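Local coordinates for catechol 1,2 dioxygenase (Acinetobacter radioresistens, PDB 2XSU), which probably catalyses the iron(III)-dependent intradiol cleavage of catechol by dioxygen to cis,cis-muconate, an early step of the beta-ketoadipate pathway, at residues A[132-137]-A[194-199]; A[136-141]-A[276-281]. The protein carries 1 engineered substitution. All blocks are in the same frame, centred on the assembly; numbering follows the deposited sequence.

Contact 1 (A[132-137]-A[194-199])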
ATOM      1  N   ASP A 132      15.142 -37.508  -8.526  1.00 19.61           N
ATOM      2  CA  ASP A 132      16.249 -38.094  -7.758  1.00 19.81           C
ATOM      3  C   ASP A 132      16.476 -37.363  -6.439  1.00 18.85           C
ATOM      4  O   ASP A 132      17.459 -37.641  -5.725  1.00 18.41           O
ATOM      5  CB  ASP A 132      17.553 -38.124  -8.573  1.00 21.43           C
ATOM      6  CG  ASP A 132      17.499 -39.080  -9.763  1.00 24.95           C
ATOM      7  OD1 ASP A 132      16.733 -40.084  -9.754  1.00 28.57           O
ATOM      8  OD2 ASP A 132      18.255 -38.812 -10.733  1.00 32.05           O
ATOM      9  N   LYS A 133      15.568 -36.443  -6.071  1.00 17.06           N
ATOM     10  CA  LYS A 133      15.796 -35.647  -4.858  1.00 17.28           C
ATOM     11  C   LYS A 133      14.580 -35.360  -3.990  1.00 16.50           C
ATOM     12  O   LYS A 133      14.675 -34.617  -3.002  1.00 17.57           O
ATOM     13  CB  LYS A 133      16.513 -34.339  -5.168  1.00 18.89           C
ATOM     14  CG  LYS A 133      15.742 -33.372  -6.046  1.00 20.35           C
ATOM     15  CD  LYS A 133      16.666 -32.193  -6.376  1.00 26.07           C
ATOM     16  CE  LYS A 133      15.914 -31.044  -7.019  1.00 28.11           C
ATOM     17  NZ  LYS A 133      16.825 -29.873  -7.329  1.00 29.80           N
ATOM     18  N   VAL A 134      13.455 -35.950  -4.340  1.00 15.35           N
ATOM     19  CA  VAL A 134      12.235 -35.752  -3.560  1.00 14.76           C
ATOM     20  C   VAL A 134      11.379 -37.008  -3.650  1.00 15.05           C
ATOM     21  O   VAL A 134      11.417 -37.729  -4.674  1.00 15.81           O
ATOM     22  CB  VAL A 134      11.431 -34.480  -4.024  1.00 13.78           C
ATOM     23  CG1 VAL A 134      10.755 -34.719  -5.353  1.00 15.23           C
ATOM     24  CG2 VAL A 134      10.419 -34.095  -2.967  1.00 13.83           C
ATOM     25  N   ASP A 135      10.612 -37.262  -2.584  1.00 15.11           N
ATOM     26  CA  ASP A 135       9.671 -38.398  -2.555  1.00 15.12           C
ATOM     27  C   ASP A 135       8.529 -38.194  -3.550  1.00 14.66           C
ATOM     28  O   ASP A 135       8.016 -37.069  -3.721  1.00 13.69           O
ATOM     29  CB  ASP A 135       9.037 -38.588  -1.168  1.00 16.93           C
ATOM     30  CG  ASP A 135      10.022 -39.053  -0.108  1.00 20.48           C
ATOM     31  OD1 ASP A 135      11.097 -39.581  -0.450  1.00 23.34           O
ATOM     32  OD2 ASP A 135       9.666 -38.933   1.079  1.00 26.03           O
ATOM     33  N   THR A 136       8.149 -39.286  -4.206  1.00 13.79           N
ATOM     34  CA  THR A 136       6.915 -39.335  -4.981  1.00 14.28           C
ATOM     35  C   THR A 136       5.708 -39.363  -4.024  1.00 12.83           C
ATOM     36  O   THR A 136       5.745 -39.986  -2.956  1.00 12.85           O
ATOM     37  CB  THR A 136       6.897 -40.614  -5.843  1.00 14.32           C
ATOM     38  OG1 THR A 136       7.929 -40.521  -6.825  1.00 17.15           O
ATOM     39  CG2 THR A 136       5.589 -40.760  -6.555  1.00 15.81           C
ATOM     40  N   LEU A 137       4.655 -38.621  -4.384  1.00 12.16           N
ATOM     41  CA  LEU A 137       3.401 -38.587  -3.623  1.00 12.29           C
ATOM     42  C   LEU A 137       2.236 -38.860  -4.558  1.00 13.09           C
ATOM     43  O   LEU A 137       2.142 -38.230  -5.611  1.00 14.02           O
ATOM     44  CB  LEU A 137       3.201 -37.194  -2.989  1.00 11.89           C
ATOM     45  CG  LEU A 137       1.833 -36.914  -2.367  1.00 11.66           C
ATOM     46  CD1 LEU A 137       1.538 -37.821  -1.169  1.00 14.15           C
ATOM     47  CD2 LEU A 137       1.785 -35.439  -1.932  1.00 13.32           C
ATOM     48  N   LEU A 194      -0.692 -37.772  -9.306  1.00 11.82           N
ATOM     49  CA  LEU A 194       0.677 -38.272  -9.115  1.00 12.36           C
ATOM     50  C   LEU A 194       1.629 -37.078  -9.113  1.00 11.71           C
ATOM     51  O   LEU A 194       1.723 -36.306 -10.074  1.00 12.30           O
ATOM     52  CB  LEU A 194       1.041 -39.302 -10.219  1.00 12.22           C
ATOM     53  CG  LEU A 194       2.508 -39.783 -10.252  1.00 13.84           C
ATOM     54  CD1 LEU A 194       2.934 -40.485  -8.957  1.00 15.27           C
ATOM     55  CD2 LEU A 194       2.737 -40.697 -11.488  1.00 14.22           C
ATOM     56  N   THR A 195       2.329 -36.889  -7.993  1.00 11.29           N
ATOM     57  CA  THR A 195       3.124 -35.672  -7.828  1.00 10.51           C
ATOM     58  C   THR A 195       4.350 -35.930  -6.941  1.00 11.02           C
ATOM     59  O   THR A 195       4.835 -37.080  -6.869  1.00 12.44           O
ATOM     60  CB  THR A 195       2.205 -34.513  -7.297  1.00 11.55           C
ATOM     61  OG1 THR A 195       2.890 -33.269  -7.371  1.00 12.17           O
ATOM     62  CG2 THR A 195       1.680 -34.776  -5.881  1.00 13.95           C
ATOM     63  N   THR A 196       4.855 -34.865  -6.316  1.00 10.34           N
ATOM     64  CA  THR A 196       5.988 -34.955  -5.393  1.00 11.52           C
ATOM     65  C   THR A 196       5.612 -34.321  -4.063  1.00 10.90           C
ATOM     66  O   THR A 196       4.667 -33.516  -4.005  1.00 12.13           O
ATOM     67  CB  THR A 196       7.253 -34.298  -5.946  1.00 10.88           C
ATOM     68  OG1 THR A 196       6.981 -32.949  -6.372  1.00 12.24           O
ATOM     69  CG2 THR A 196       7.766 -35.100  -7.144  1.00 12.61           C
ATOM     70  N   MET A 197       6.290 -34.744  -2.992  1.00 10.80           N
ATOM     71  CA  MET A 197       5.995 -34.215  -1.646  1.00 11.07           C
ATOM     72  C   MET A 197       6.336 -32.732  -1.545  1.00 10.76           C
ATOM     73  O   MET A 197       7.484 -32.380  -1.751  1.00 12.12           O
ATOM     74  CB  MET A 197       6.834 -34.981  -0.611  1.00 11.79           C
ATOM     75  CG  MET A 197       6.279 -36.340  -0.190  1.00 16.75           C
ATOM     76  SD  MET A 197       4.691 -36.274   0.668  1.00 21.67           S
ATOM     77  CE  MET A 197       4.696 -34.553   1.318  1.00 15.96           C
ATOM     78  N   PRO A 198       5.340 -31.848  -1.263  1.00 10.63           N
ATOM     79  CA  PRO A 198       5.711 -30.449  -1.034  1.00 11.59           C
ATOM     80  C   PRO A 198       6.457 -30.261   0.277  1.00 12.18           C
ATOM     81  O   PRO A 198       6.222 -30.989   1.241  1.00 12.46           O
ATOM     82  CB  PRO A 198       4.359 -29.740  -0.950  1.00 10.82           C
ATOM     83  CG  PRO A 198       3.440 -30.750  -0.418  1.00 11.11           C
ATOM     84  CD  PRO A 198       3.897 -32.067  -1.082  1.00 11.04           C
ATOM     85  N   VAL A 199       7.373 -29.299   0.294  1.00 12.49           N
ATOM     86  CA  VAL A 199       8.010 -28.870   1.534  1.00 14.07           C
ATOM     87  C   VAL A 199       7.446 -27.501   1.905  1.00 13.98           C
ATOM     88  O   VAL A 199       7.027 -26.738   1.041  1.00 13.68           O
ATOM     89  CB  VAL A 199       9.552 -28.858   1.360  1.00 15.43           C
ATOM     90  CG1 VAL A 199      10.003 -27.704   0.541  1.00 17.08           C
ATOM     91  CG2 VAL A 199      10.238 -28.871   2.691  1.00 19.03           C
TER
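Leu137 and Thr195 form an antiparallel hydrogen-bonded pair where strand 136-145 begins and strand 190-196 ends. Leu137 N bonds to Thr195 O at 2.9 Å. In return Thr195 N reaches Leu137 O at 2.7 Å. A third bond, Met197 N to Asp135 O at 3.0 Å, carries the ladder past the non-hydrogen-bonded pair Thr136 and Thr196. The side chains of Leu137 and Thr195 lie side by side on one face of the sheet. Met197 crosses Leu137 at about a right angle. Its chain bends at both chi2 and chi3, and SD touches CD1 and CD2 of Leu137 at 4.0 Å each. On the other side of the ladder, Thr136 CG2, anti to the backbone N, meets Leu194 CD1 at 3.6 Å. Beyond the strand, Val134 CG1 packs on Thr196 CG2 at 3.5 Å.

Two polar side chains find partners elsewhere in the chain. Asp135 OD2 forms a salt bridge with Lys285, and Thr195 OG1 is hydrogen-bonded to His160. Pro198 CD lies 4.1 Å from Leu137 CD2, and the Pro198 side chain is about 8 Å from the bound ferric ion, which has His225 among its ligands. The contact joins the start of strand 136-145 to the end of strand 190-196 and to the loop after it, where Pro198 lies near the iron. Three backbone bonds fix the register, and the side-chain contacts across it are apolar.

Contact 2 (A[136-141]-A[276-281])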
ATOM      1  N   THR A 136       8.149 -39.286  -4.206  1.00 13.79           N
ATOM      2  CA  THR A 136       6.915 -39.335  -4.981  1.00 14.28           C
ATOM      3  C   THR A 136       5.708 -39.363  -4.024  1.00 12.83           C
ATOM      4  O   THR A 136       5.745 -39.986  -2.956  1.00 12.85           O
ATOM      5  CB  THR A 136       6.897 -40.614  -5.843  1.00 14.32           C
ATOM      6  OG1 THR A 136       7.929 -40.521  -6.825  1.00 17.15           O
ATOM      7  CG2 THR A 136       5.589 -40.760  -6.555  1.00 15.81           C
ATOM      8  N   LEU A 137       4.655 -38.621  -4.384  1.00 12.16           N
ATOM      9  CA  LEU A 137       3.401 -38.587  -3.623  1.00 12.29           C
ATOM     10  C   LEU A 137       2.236 -38.860  -4.558  1.00 13.09           C
ATOM     11  O   LEU A 137       2.142 -38.230  -5.611  1.00 14.02           O
ATOM     12  CB  LEU A 137       3.201 -37.194  -2.989  1.00 11.89           C
ATOM     13  CG  LEU A 137       1.833 -36.914  -2.367  1.00 11.66           C
ATOM     14  CD1 LEU A 137       1.538 -37.821  -1.169  1.00 14.15           C
ATOM     15  CD2 LEU A 137       1.785 -35.439  -1.932  1.00 13.32           C
ATOM     16  N   ILE A 138       1.366 -39.789  -4.167  1.00 12.13           N
ATOM     17  CA  ILE A 138       0.054 -39.943  -4.799  1.00 12.69           C
ATOM     18  C   ILE A 138      -1.002 -39.377  -3.857  1.00 11.71           C
ATOM     19  O   ILE A 138      -1.050 -39.735  -2.646  1.00 11.69           O
ATOM     20  CB  ILE A 138      -0.262 -41.419  -5.090  1.00 12.81           C
ATOM     21  CG1 ILE A 138       0.652 -41.902  -6.225  1.00 15.16           C
ATOM     22  CG2 ILE A 138      -1.769 -41.588  -5.406  1.00 13.74           C
ATOM     23  CD1 ILE A 138       0.599 -43.409  -6.539  1.00 19.37           C
ATOM     24  N   ILE A 139      -1.832 -38.484  -4.397  1.00 11.74           N
ATOM     25  CA  ILE A 139      -2.984 -37.958  -3.683  1.00 11.85           C
ATOM     26  C   ILE A 139      -4.212 -38.479  -4.361  1.00 12.65           C
ATOM     27  O   ILE A 139      -4.318 -38.412  -5.599  1.00 12.93           O
ATOM     28  CB  ILE A 139      -3.082 -36.406  -3.772  1.00 11.54           C
ATOM     29  CG1 ILE A 139      -1.751 -35.774  -3.375  1.00 11.91           C
ATOM     30  CG2 ILE A 139      -4.230 -35.895  -2.932  1.00 12.78           C
ATOM     31  CD1 ILE A 139      -1.687 -34.267  -3.689  1.00 11.21           C
ATOM     32  N   GLU A 140      -5.157 -39.000  -3.592  1.00 12.72           N
ATOM     33  CA  GLU A 140      -6.442 -39.368  -4.184  1.00 14.93           C
ATOM     34  C   GLU A 140      -7.619 -39.158  -3.272  1.00 13.97           C
ATOM     35  O   GLU A 140      -7.460 -39.055  -2.043  1.00 14.13           O
ATOM     36  CB  GLU A 140      -6.447 -40.759  -4.799  1.00 16.87           C
ATOM     37  CG  GLU A 140      -6.381 -41.904  -3.864  1.00 20.08           C
ATOM     38  CD  GLU A 140      -6.048 -43.220  -4.613  1.00 23.55           C
ATOM     39  OE1 GLU A 140      -5.471 -44.114  -4.007  1.00 22.01           O
ATOM     40  OE2 GLU A 140      -6.350 -43.357  -5.814  1.00 29.66           O
ATOM     41  N   GLY A 141      -8.781 -39.001  -3.888  1.00 13.55           N
ATOM     42  CA  GLY A 141      -9.987 -38.741  -3.133  1.00 14.28           C
ATOM     43  C   GLY A 141     -11.227 -38.880  -3.977  1.00 15.74           C
ATOM     44  O   GLY A 141     -11.148 -38.963  -5.203  1.00 14.59           O
ATOM     45  N   ALA A 276       4.098 -51.908  -8.125  1.00 33.32           N
ATOM     46  CA  ALA A 276       3.904 -52.383  -9.503  1.00 34.70           C
ATOM     47  C   ALA A 276       2.581 -51.904 -10.093  1.00 35.30           C
ATOM     48  O   ALA A 276       2.536 -51.420 -11.230  1.00 35.78           O
ATOM     49  CB  ALA A 276       3.972 -53.908  -9.548  1.00 34.47           C
ATOM     50  N   ARG A 277       1.514 -52.041  -9.309  1.00 36.19           N
ATOM     51  CA  ARG A 277       0.167 -51.644  -9.707  1.00 37.32           C
ATOM     52  C   ARG A 277       0.108 -50.161 -10.114  1.00 37.46           C
ATOM     53  O   ARG A 277      -0.610 -49.783 -11.045  1.00 37.76           O
ATOM     54  CB  ARG A 277      -0.798 -51.914  -8.552  1.00 37.88           C
ATOM     55  CG  ARG A 277      -2.139 -52.497  -8.951  1.00 40.23           C
ATOM     56  CD  ARG A 277      -3.141 -52.497  -7.786  1.00 44.30           C
ATOM     57  NE  ARG A 277      -2.547 -52.901  -6.507  1.00 47.23           N
ATOM     58  CZ  ARG A 277      -2.272 -54.154  -6.135  1.00 49.10           C
ATOM     59  NH1 ARG A 277      -2.527 -55.182  -6.941  1.00 49.25           N
ATOM     60  NH2 ARG A 277      -1.727 -54.382  -4.940  1.00 50.03           N
ATOM     61  N   ARG A 278       0.879 -49.330  -9.416  1.00 37.27           N
ATOM     62  CA  ARG A 278       0.915 -47.888  -9.667  1.00 37.04           C
ATOM     63  C   ARG A 278       1.869 -47.500 -10.792  1.00 37.14           C
ATOM     64  O   ARG A 278       1.971 -46.318 -11.145  1.00 37.10           O
ATOM     65  CB  ARG A 278       1.326 -47.149  -8.388  1.00 36.89           C
ATOM     66  CG  ARG A 278       0.356 -47.296  -7.236  1.00 36.50           C
ATOM     67  CD  ARG A 278      -0.905 -46.519  -7.492  1.00 35.60           C
ATOM     68  NE  ARG A 278      -1.704 -46.384  -6.281  1.00 34.10           N
ATOM     69  CZ  ARG A 278      -2.845 -45.706  -6.206  1.00 32.28           C
ATOM     70  NH1 ARG A 278      -3.332 -45.088  -7.273  1.00 31.43           N
ATOM     71  NH2 ARG A 278      -3.501 -45.658  -5.057  1.00 30.00           N
ATOM     72  N   GLU A 279       2.562 -48.500 -11.346  1.00 36.80           N
ATOM     73  CA  GLU A 279       3.591 -48.319 -12.374  1.00 36.77           C
ATOM     74  C   GLU A 279       4.741 -47.439 -11.899  1.00 35.99           C
ATOM     75  O   GLU A 279       5.238 -46.575 -12.633  1.00 35.83           O
ATOM     76  CB  GLU A 279       3.000 -47.810 -13.700  1.00 37.38           C
ATOM     77  CG  GLU A 279       1.940 -48.728 -14.296  1.00 39.27           C
ATOM     78  CD  GLU A 279       1.472 -48.271 -15.674  1.00 42.76           C
ATOM     79  OE1 GLU A 279       2.182 -48.543 -16.673  1.00 44.17           O
ATOM     80  OE2 GLU A 279       0.388 -47.650 -15.758  1.00 43.97           O
ATOM     81  N   LEU A 280       5.158 -47.679 -10.659  1.00 35.14           N
ATOM     82  CA  LEU A 280       6.291 -46.986 -10.066  1.00 34.93           C
ATOM     83  C   LEU A 280       7.404 -47.995  -9.794  1.00 35.25           C
ATOM     84  O   LEU A 280       7.195 -49.196  -9.992  1.00 35.47           O
ATOM     85  CB  LEU A 280       5.846 -46.260  -8.785  1.00 34.07           C
ATOM     86  CG  LEU A 280       4.737 -45.209  -8.980  1.00 33.16           C
ATOM     87  CD1 LEU A 280       4.131 -44.793  -7.647  1.00 31.56           C
ATOM     88  CD2 LEU A 280       5.228 -43.979  -9.753  1.00 31.88           C
ATOM     89  N   ASP A 281       8.569 -47.515  -9.352  1.00 35.75           N
ATOM     90  CA  ASP A 281       9.745 -48.374  -9.135  1.00 36.01           C
ATOM     91  C   ASP A 281      10.304 -48.311  -7.700  1.00 35.41           C
ATOM     92  O   ASP A 281      11.084 -49.179  -7.293  1.00 35.58           O
ATOM     93  CB  ASP A 281      10.859 -48.036 -10.138  1.00 36.93           C
ATOM     94  CG  ASP A 281      11.314 -46.576 -10.046  1.00 39.25           C
ATOM     95  OD1 ASP A 281      10.551 -45.686 -10.492  1.00 42.46           O
ATOM     96  OD2 ASP A 281      12.434 -46.315  -9.545  1.00 42.73           O
TER
HETATM   97  O   HOH W   1      -6.295 -45.660  -7.043  1.00 39.39           O
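Strand 136-145 faces the residues just after helix 272-277, with Thr136 CA 9.2 Å from Leu280 CA and Ile138 CA 9.4 Å from Arg278 CA, so side chains and one water bridge the gap. The helix ends in a Schellman motif: Glu279 has positive phi, and its N bonds back to Ala276 O. This turn brings Arg278 and Leu280 against the sheet. Ile138 CD1 meets Arg278 CD at 3.6 Å and Leu280 CD1 at 4.0 Å. The Arg278 chain bends at chi2 (-72°), which turns CD aside, and then extends toward Glu140. Ile138 lies over one face of the guanidinium, its CG2 offset toward the rim. Glu140 and Arg278 reach toward each other tip to tip, with their planar groups turned 46° apart. Arg278 NH2 forms a salt bridge with Glu140 OE1. OE1 lies near the guanidinium plane, while NH2 approaches on the syn side, 31° out of the carboxylate plane. OE1 is also hydrogen-bonded to His286 on the neighbouring strand, so two partners hold one oxygen, which would favour a charged carboxylate. The contact packs a helix end on the sheet, away from the iron. A water donates to Glu140 OE2 at 2.6 Å and weakly accepts from Arg278 NH1.

In the fold
From the N terminus, the chain passes through its N-terminal helices and a few short strands and reaches the start of strand 136-145, where both contacts begin. Contact 1 closes the shorter loop: 56 residues, with strands but no helix, lie between 132-137 and 194-199. Contact 2 closes a longer one, with 134 residues between 136-141 and 276-281. Both loops leave from the same stretch, sharing Thr136 and Leu137, and the shorter returns before the longer. Contact 1 ties strand 136-145 to its antiparallel neighbour 190-196. Contact 2 lays the end of helix 272-277 against the same strand. Their centres are 11 Å apart, and Leu194 CD1 touches Ile138 CG1 at 3.8 Å between them.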